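PDB 6W0P: kojibiose phosphorylase from Gut metagenome, which is a carbohydrate-active enzyme of glycoside hydrolase family 65, built from N-terminal, central catalytic and C-terminal domains. Local coordinates for residues Y59-I63 / N253-K257; C184-V189 / T201-L205. One frame throughout, in Å; residues are numbered along the deposited sequence.

Contact 1. Residues Y59-I63 / N253-K257; sequences YFNGI and NIIDK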
ATOM      1  N   TYR A  59      -3.566 -16.390 -26.359  1.00 29.50           N
ATOM      2  CA  TYR A  59      -2.484 -16.556 -25.364  1.00 29.74           C
ATOM      3  C   TYR A  59      -1.846 -17.916 -25.512  1.00 29.94           C
ATOM      4  O   TYR A  59      -2.523 -18.848 -25.932  1.00 30.17           O
ATOM      5  CB  TYR A  59      -3.027 -16.347 -23.960  1.00 29.22           C
ATOM      6  CG  TYR A  59      -4.045 -15.240 -23.872  1.00 29.00           C
ATOM      7  CD1 TYR A  59      -3.648 -13.912 -23.771  1.00 28.99           C
ATOM      8  CD2 TYR A  59      -5.402 -15.516 -23.893  1.00 28.50           C
ATOM      9  CE1 TYR A  59      -4.581 -12.897 -23.653  1.00 28.85           C
ATOM     10  CE2 TYR A  59      -6.348 -14.506 -23.791  1.00 28.40           C
ATOM     11  CZ  TYR A  59      -5.932 -13.192 -23.667  1.00 28.21           C
ATOM     12  OH  TYR A  59      -6.847 -12.196 -23.550  1.00 27.57           O
ATOM     13  N   PHE A  60      -0.583 -17.981 -25.121  1.00 30.92           N
ATOM     14  CA  PHE A  60       0.248 -19.197 -25.038  1.00 32.23           C
ATOM     15  C   PHE A  60       0.719 -19.336 -23.598  1.00 32.86           C
ATOM     16  O   PHE A  60       1.283 -18.366 -23.071  1.00 33.90           O
ATOM     17  CB  PHE A  60       1.416 -19.106 -26.019  1.00 33.53           C
ATOM     18  CG  PHE A  60       0.979 -19.012 -27.460  1.00 34.54           C
ATOM     19  CD1 PHE A  60       0.781 -20.162 -28.216  1.00 34.94           C
ATOM     20  CD2 PHE A  60       0.721 -17.777 -28.043  1.00 34.57           C
ATOM     21  CE1 PHE A  60       0.356 -20.081 -29.538  1.00 35.63           C
ATOM     22  CE2 PHE A  60       0.302 -17.695 -29.364  1.00 35.45           C
ATOM     23  CZ  PHE A  60       0.130 -18.844 -30.115  1.00 36.23           C
ATOM     24  N   ASN A  61       0.465 -20.497 -22.990  1.00 32.80           N
ATOM     25  CA  ASN A  61       0.781 -20.766 -21.565  1.00 33.07           C
ATOM     26  C   ASN A  61       2.284 -20.524 -21.380  1.00 34.14           C
ATOM     27  O   ASN A  61       3.069 -21.230 -22.051  1.00 35.36           O
ATOM     28  CB  ASN A  61       0.323 -22.177 -21.200  1.00 32.94           C
ATOM     29  CG  ASN A  61      -0.009 -22.374 -19.737  1.00 32.68           C
ATOM     30  OD1 ASN A  61       0.791 -22.039 -18.862  1.00 32.75           O
ATOM     31  ND2 ASN A  61      -1.175 -22.945 -19.473  1.00 31.78           N
ATOM     32  N   GLY A  62       2.674 -19.544 -20.560  1.00 33.91           N
ATOM     33  CA  GLY A  62       4.088 -19.298 -20.194  1.00 34.67           C
ATOM     34  C   GLY A  62       4.755 -18.249 -21.077  1.00 35.17           C
ATOM     35  O   GLY A  62       5.951 -17.993 -20.903  1.00 35.48           O
ATOM     36  N   ILE A  63       4.015 -17.665 -22.019  1.00 35.59           N
ATOM     37  CA  ILE A  63       4.497 -16.534 -22.853  1.00 35.55           C
ATOM     38  C   ILE A  63       4.012 -15.252 -22.180  1.00 34.88           C
ATOM     39  O   ILE A  63       2.802 -15.038 -22.126  1.00 35.05           O
ATOM     40  CB  ILE A  63       4.018 -16.653 -24.305  1.00 35.51           C
ATOM     41  CG1 ILE A  63       4.753 -17.775 -25.041  1.00 36.44           C
ATOM     42  CG2 ILE A  63       4.156 -15.320 -25.012  1.00 35.83           C
ATOM     43  CD1 ILE A  63       6.274 -17.634 -25.093  1.00 36.58           C
ATOM     44  N   ASN A 253       1.888 -22.552 -34.612  1.00 39.23           N
ATOM     45  CA  ASN A 253       2.585 -21.571 -33.751  1.00 38.84           C
ATOM     46  C   ASN A 253       3.630 -22.364 -32.973  1.00 39.85           C
ATOM     47  O   ASN A 253       3.232 -23.336 -32.269  1.00 40.27           O
ATOM     48  CB  ASN A 253       1.583 -20.814 -32.879  1.00 38.54           C
ATOM     49  CG  ASN A 253       0.620 -19.988 -33.702  1.00 38.51           C
ATOM     50  OD1 ASN A 253       1.033 -19.102 -34.444  1.00 40.14           O
ATOM     51  ND2 ASN A 253      -0.659 -20.261 -33.598  1.00 37.64           N
ATOM     52  N   ILE A 254       4.913 -22.033 -33.152  1.00 40.55           N
ATOM     53  CA  ILE A 254       6.031 -22.674 -32.403  1.00 40.57           C
ATOM     54  C   ILE A 254       6.634 -21.616 -31.478  1.00 40.64           C
ATOM     55  O   ILE A 254       7.129 -20.581 -31.988  1.00 42.16           O
ATOM     56  CB  ILE A 254       7.086 -23.300 -33.336  1.00 41.20           C
ATOM     57  CG1 ILE A 254       6.469 -24.246 -34.364  1.00 41.35           C
ATOM     58  CG2 ILE A 254       8.143 -24.011 -32.504  1.00 42.02           C
ATOM     59  CD1 ILE A 254       5.809 -25.483 -33.756  1.00 42.06           C
ATOM     60  N   ILE A 255       6.612 -21.879 -30.174  1.00 39.28           N
ATOM     61  CA  ILE A 255       7.079 -20.919 -29.140  1.00 40.45           C
ATOM     62  C   ILE A 255       8.385 -21.449 -28.548  1.00 42.21           C
ATOM     63  O   ILE A 255       8.583 -22.674 -28.550  1.00 41.78           O
ATOM     64  CB  ILE A 255       6.008 -20.691 -28.052  1.00 39.32           C
ATOM     65  CG1 ILE A 255       5.772 -21.939 -27.201  1.00 38.70           C
ATOM     66  CG2 ILE A 255       4.720 -20.197 -28.674  1.00 39.39           C
ATOM     67  CD1 ILE A 255       4.889 -21.698 -26.006  1.00 38.27           C
ATOM     68  N   ASP A 256       9.245 -20.540 -28.089  1.00 43.80           N
ATOM     69  CA  ASP A 256      10.414 -20.869 -27.238  1.00 45.63           C
ATOM     70  C   ASP A 256      10.310 -20.024 -25.964  1.00 46.03           C
ATOM     71  O   ASP A 256      10.666 -18.820 -26.005  1.00 47.21           O
ATOM     72  CB  ASP A 256      11.740 -20.652 -27.974  1.00 46.77           C
ATOM     73  CG  ASP A 256      12.943 -20.953 -27.101  1.00 47.27           C
ATOM     74  OD1 ASP A 256      12.778 -21.695 -26.110  1.00 47.78           O
ATOM     75  OD2 ASP A 256      14.023 -20.422 -27.401  1.00 50.25           O
ATOM     76  N   LYS A 257       9.837 -20.633 -24.877  1.00 45.39           N
ATOM     77  CA  LYS A 257       9.633 -19.951 -23.577  1.00 45.99           C
ATOM     78  C   LYS A 257      10.990 -19.668 -22.910  1.00 46.88           C
ATOM     79  O   LYS A 257      11.019 -18.792 -22.048  1.00 48.49           O
ATOM     80  CB  LYS A 257       8.695 -20.786 -22.696  1.00 45.11           C
ATOM     81  CG  LYS A 257       7.263 -20.899 -23.212  1.00 45.00           C
ATOM     82  CD  LYS A 257       6.306 -21.532 -22.226  1.00 44.49           C
ATOM     83  CE  LYS A 257       6.394 -23.044 -22.190  1.00 44.44           C
ATOM     84  NZ  LYS A 257       5.939 -23.587 -20.886  1.00 44.34           N
TER
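A chi1 of -62° sets CG of Phe60 anti to the carbonyl carbon, beside the backbone N, and so turns the ring toward Asn253 and Ile255, while Ile255, at chi1 68°, sends its CG1 arm toward Ile63 and leaves CG2 for the ring. The two branches thus serve different partners. CG2 of Ile255 sits over one face of the Phe60 ring, 4.0 Å from its CD1, and CD1 of Ile255 meets CG1 of Ile63, also at 4.0 Å. Farther out on the ring, Asn253 CB touches Phe60 CE1 at 3.6 Å. The amide of Asn253 is turned 74° from the ring plane and brings ND2 to the ring edge, 3.8 Å from Phe60 CZ; its OD1 is bonded to Ser213.

Residues Phe60 to Ile63 form a type II turn, closed by Ile63 N to Phe60 O at 3.0 Å, and Gly62 takes its positive phi. Lys257 lies against this turn: its CD is 3.3 Å from Asn61 O and also touches Gly62 CA, while its CG packs on Ile63 CD1. The chain bends at chi3, and NZ pairs with Asp329 in a salt bridge and bonds to Thr331 and Asn332.

The contact therefore joins the end of strand 58-60 and the turn after it to the end of strand 245-256, in the N-terminal domain of the family 65 enzyme, by side-chain packing without hydrogen bonds between the two segments. The side-chain amide of Asn61 bonds through ND2 to Thr333 O and through OD1 to Arg401, and the lysine lends its aliphatic part to the turn while its charge is probably stabilised by Asp329.

Contact 2. Residues C184-V189 / T201-L205; sequences CYWNRV and TVKTL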
ATOM      1  N   CYS A 184       1.758  -3.117 -27.364  1.00 39.82           N
ATOM      2  CA  CYS A 184       2.211  -4.363 -28.019  1.00 40.59           C
ATOM      3  C   CYS A 184       3.489  -4.821 -27.321  1.00 40.65           C
ATOM      4  O   CYS A 184       4.368  -3.993 -27.151  1.00 40.91           O
ATOM      5  CB  CYS A 184       2.481  -4.163 -29.506  1.00 40.75           C
ATOM      6  SG  CYS A 184       2.934  -5.707 -30.344  1.00 41.54           S
ATOM      7  N   TYR A 185       3.554  -6.082 -26.902  1.00 40.46           N
ATOM      8  CA  TYR A 185       4.663  -6.631 -26.078  1.00 40.73           C
ATOM      9  C   TYR A 185       5.572  -7.497 -26.957  1.00 40.20           C
ATOM     10  O   TYR A 185       6.370  -8.250 -26.408  1.00 39.91           O
ATOM     11  CB  TYR A 185       4.102  -7.345 -24.841  1.00 40.06           C
ATOM     12  CG  TYR A 185       3.657  -6.380 -23.767  1.00 40.10           C
ATOM     13  CD1 TYR A 185       2.398  -5.801 -23.808  1.00 40.09           C
ATOM     14  CD2 TYR A 185       4.514  -5.984 -22.747  1.00 39.44           C
ATOM     15  CE1 TYR A 185       1.991  -4.887 -22.848  1.00 40.31           C
ATOM     16  CE2 TYR A 185       4.127  -5.066 -21.784  1.00 39.10           C
ATOM     17  CZ  TYR A 185       2.862  -4.513 -21.833  1.00 39.95           C
ATOM     18  OH  TYR A 185       2.457  -3.604 -20.894  1.00 40.77           O
ATOM     19  N   TRP A 186       5.496  -7.318 -28.275  1.00 40.70           N
ATOM     20  CA  TRP A 186       6.285  -8.068 -29.289  1.00 41.92           C
ATOM     21  C   TRP A 186       7.162  -7.115 -30.108  1.00 43.28           C
ATOM     22  O   TRP A 186       6.656  -6.020 -30.470  1.00 44.08           O
ATOM     23  CB  TRP A 186       5.332  -8.843 -30.197  1.00 41.75           C
ATOM     24  CG  TRP A 186       4.569  -9.885 -29.445  1.00 40.23           C
ATOM     25  CD1 TRP A 186       3.315  -9.771 -28.924  1.00 40.02           C
ATOM     26  CD2 TRP A 186       5.045 -11.182 -29.071  1.00 39.66           C
ATOM     27  NE1 TRP A 186       2.962 -10.933 -28.288  1.00 39.98           N
ATOM     28  CE2 TRP A 186       4.006 -11.817 -28.363  1.00 39.83           C
ATOM     29  CE3 TRP A 186       6.233 -11.881 -29.284  1.00 40.56           C
ATOM     30  CZ2 TRP A 186       4.126 -13.112 -27.869  1.00 39.13           C
ATOM     31  CZ3 TRP A 186       6.353 -13.164 -28.797  1.00 40.60           C
ATOM     32  CH2 TRP A 186       5.310 -13.768 -28.097  1.00 39.50           C
ATOM     33  N   ASN A 187       8.412  -7.512 -30.384  1.00 43.11           N
ATOM     34  CA  ASN A 187       9.301  -6.849 -31.379  1.00 44.31           C
ATOM     35  C   ASN A 187       9.400  -7.733 -32.627  1.00 45.77           C
ATOM     36  O   ASN A 187       9.397  -8.985 -32.494  1.00 45.21           O
ATOM     37  CB  ASN A 187      10.710  -6.575 -30.839  1.00 44.00           C
ATOM     38  CG  ASN A 187      10.733  -5.507 -29.768  1.00 43.67           C
ATOM     39  OD1 ASN A 187      10.044  -4.503 -29.892  1.00 43.03           O
ATOM     40  ND2 ASN A 187      11.485  -5.733 -28.699  1.00 43.38           N
ATOM     41  N   ARG A 188       9.564  -7.096 -33.785  1.00 47.75           N
ATOM     42  CA  ARG A 188       9.725  -7.750 -35.104  1.00 50.37           C
ATOM     43  C   ARG A 188      10.994  -8.615 -35.107  1.00 51.83           C
ATOM     44  O   ARG A 188      12.014  -8.204 -34.516  1.00 52.46           O
ATOM     45  CB  ARG A 188       9.760  -6.647 -36.167  1.00 53.62           C
ATOM     46  CG  ARG A 188      10.339  -7.063 -37.509  1.00 56.24           C
ATOM     47  CD  ARG A 188      10.381  -5.916 -38.506  1.00 58.85           C
ATOM     48  NE  ARG A 188       9.936  -6.337 -39.833  1.00 61.41           N
ATOM     49  CZ  ARG A 188       9.652  -5.529 -40.858  1.00 63.79           C
ATOM     50  NH1 ARG A 188       9.776  -4.213 -40.761  1.00 65.62           N
ATOM     51  NH2 ARG A 188       9.238  -6.052 -41.998  1.00 64.29           N
ATOM     52  N   VAL A 189      10.956  -9.767 -35.767  1.00 52.25           N
ATOM     53  CA  VAL A 189      12.197 -10.489 -36.179  1.00 54.52           C
ATOM     54  C   VAL A 189      12.159 -10.611 -37.700  1.00 55.99           C
ATOM     55  O   VAL A 189      12.937  -9.898 -38.343  1.00 59.43           O
ATOM     56  CB  VAL A 189      12.351 -11.861 -35.498  1.00 54.35           C
ATOM     57  CG1 VAL A 189      13.606 -12.584 -35.967  1.00 54.39           C
ATOM     58  CG2 VAL A 189      12.333 -11.733 -33.978  1.00 53.69           C
ATOM     59  N   THR A 201       8.047 -14.419 -37.368  1.00 41.72           N
ATOM     60  CA  THR A 201       8.778 -14.757 -36.133  1.00 42.70           C
ATOM     61  C   THR A 201       8.913 -13.466 -35.336  1.00 43.98           C
ATOM     62  O   THR A 201       9.360 -12.446 -35.927  1.00 45.41           O
ATOM     63  CB  THR A 201      10.153 -15.367 -36.411  1.00 43.16           C
ATOM     64  OG1 THR A 201       9.952 -16.599 -37.105  1.00 44.04           O
ATOM     65  CG2 THR A 201      10.937 -15.613 -35.140  1.00 43.04           C
ATOM     66  N   VAL A 202       8.519 -13.501 -34.065  1.00 42.72           N
ATOM     67  CA  VAL A 202       8.523 -12.306 -33.184  1.00 41.90           C
ATOM     68  C   VAL A 202       9.231 -12.686 -31.889  1.00 41.83           C
ATOM     69  O   VAL A 202       9.408 -13.893 -31.630  1.00 42.40           O
ATOM     70  CB  VAL A 202       7.099 -11.780 -32.930  1.00 41.71           C
ATOM     71  CG1 VAL A 202       6.547 -11.069 -34.146  1.00 41.99           C
ATOM     72  CG2 VAL A 202       6.148 -12.884 -32.486  1.00 41.88           C
ATOM     73  N   LYS A 203       9.619 -11.676 -31.123  1.00 41.40           N
ATOM     74  CA  LYS A 203      10.299 -11.846 -29.831  1.00 41.77           C
ATOM     75  C   LYS A 203       9.675 -10.871 -28.834  1.00 40.31           C
ATOM     76  O   LYS A 203       9.282  -9.768 -29.258  1.00 38.27           O
ATOM     77  CB  LYS A 203      11.800 -11.612 -30.004  1.00 43.80           C
ATOM     78  CG  LYS A 203      12.642 -11.958 -28.786  1.00 45.74           C
ATOM     79  CD  LYS A 203      14.129 -11.829 -29.060  1.00 48.34           C
ATOM     80  CE  LYS A 203      14.978 -12.052 -27.824  1.00 49.39           C
ATOM     81  NZ  LYS A 203      16.383 -12.384 -28.178  1.00 51.44           N
ATOM     82  N   THR A 204       9.585 -11.290 -27.569  1.00 40.07           N
ATOM     83  CA  THR A 204       9.044 -10.479 -26.451  1.00 40.13           C
ATOM     84  C   THR A 204      10.051  -9.380 -26.123  1.00 41.07           C
ATOM     85  O   THR A 204      11.244  -9.599 -26.392  1.00 41.01           O
ATOM     86  CB  THR A 204       8.766 -11.346 -25.225  1.00 39.74           C
ATOM     87  OG1 THR A 204       9.987 -11.984 -24.848  1.00 40.06           O
ATOM     88  CG2 THR A 204       7.698 -12.387 -25.492  1.00 39.71           C
ATOM     89  N   LEU A 205       9.570  -8.291 -25.518  1.00 41.33           N
ATOM     90  CA  LEU A 205      10.346  -7.064 -25.209  1.00 42.95           C
ATOM     91  C   LEU A 205      11.587  -7.432 -24.393  1.00 44.25           C
ATOM     92  O   LEU A 205      12.667  -6.953 -24.741  1.00 43.19           O
ATOM     93  CB  LEU A 205       9.476  -6.092 -24.404  1.00 43.13           C
ATOM     94  CG  LEU A 205       8.137  -5.673 -25.020  1.00 43.51           C
ATOM     95  CD1 LEU A 205       7.517  -4.518 -24.241  1.00 42.70           C
ATOM     96  CD2 LEU A 205       8.299  -5.275 -26.481  1.00 44.38           C
TER
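Asn187 and Lys203 form a hydrogen-bonded pair of this antiparallel hairpin: Asn187 N reaches Lys203 O at 2.7 Å and 171°, and Lys203 N returns to Asn187 O at 3.0 Å and 165°. On either side of this pair two weak bonds follow between the segments, Leu205 N to Tyr185 O at 3.3 Å and Val189 N to Thr201 O at 3.1 Å.

On the face bearing Trp186 and Thr204, a non-hydrogen-bonded pair, the methyl CG2 of Thr204 makes a CH-pi contact over the ring face, 4.0 Å from the centroid of the six-membered ring of Trp186. With OG1 at chi1 58°, this methyl stands anti to the carbonyl carbon, which brings it to the indole. Val202 CG2 comes to Trp186 CE3 at 3.4 Å, the two side chains crossing at about a right angle. Beyond the strand ends, Leu205 CD1 packs on Tyr185 CD2 at 3.7 Å.

A second shell surrounds these groups. Trp186 NE1 donates to Asn87 O, Thr204 OG1 is bonded to Thr207 and Gln209, and Phe84 meets the Tyr185 ring edge-to-face, while Leu211 of strand 210-217 backs both Trp186 and Val202.

Between these segments the straight, short backbone bonds thus belong to the Asn187–Lys203 pair, while the indole, held by its NE1 bond, gives the neighbouring methyl groups a buried apolar surface.

How the contacts relate
Both contacts lie in the N-terminal domain of the family 65 enzyme, with centres about 12 Å apart. Along the chain the order is 59-63, 184-189, 201-205, 253-257, so the hairpin of contact 2 falls between the two halves of contact 1. Strands 186-194, 197-204, 210-217 and 245-256 are successive neighbours at one side of the ten-stranded antiparallel sheet, 186-194 being its outermost strand there within the chain. Strand 210-217 lies between strand 245-256 of contact 1 and the hairpin of contact 2, and its Leu211 touches Phe60, Ile255, Trp186 and Val202. The contacts also meet directly, Ile63 CG2 lying 3.6 Å from Trp186 CZ2, which makes the turn at 60-63 part of the packing beside the sheet.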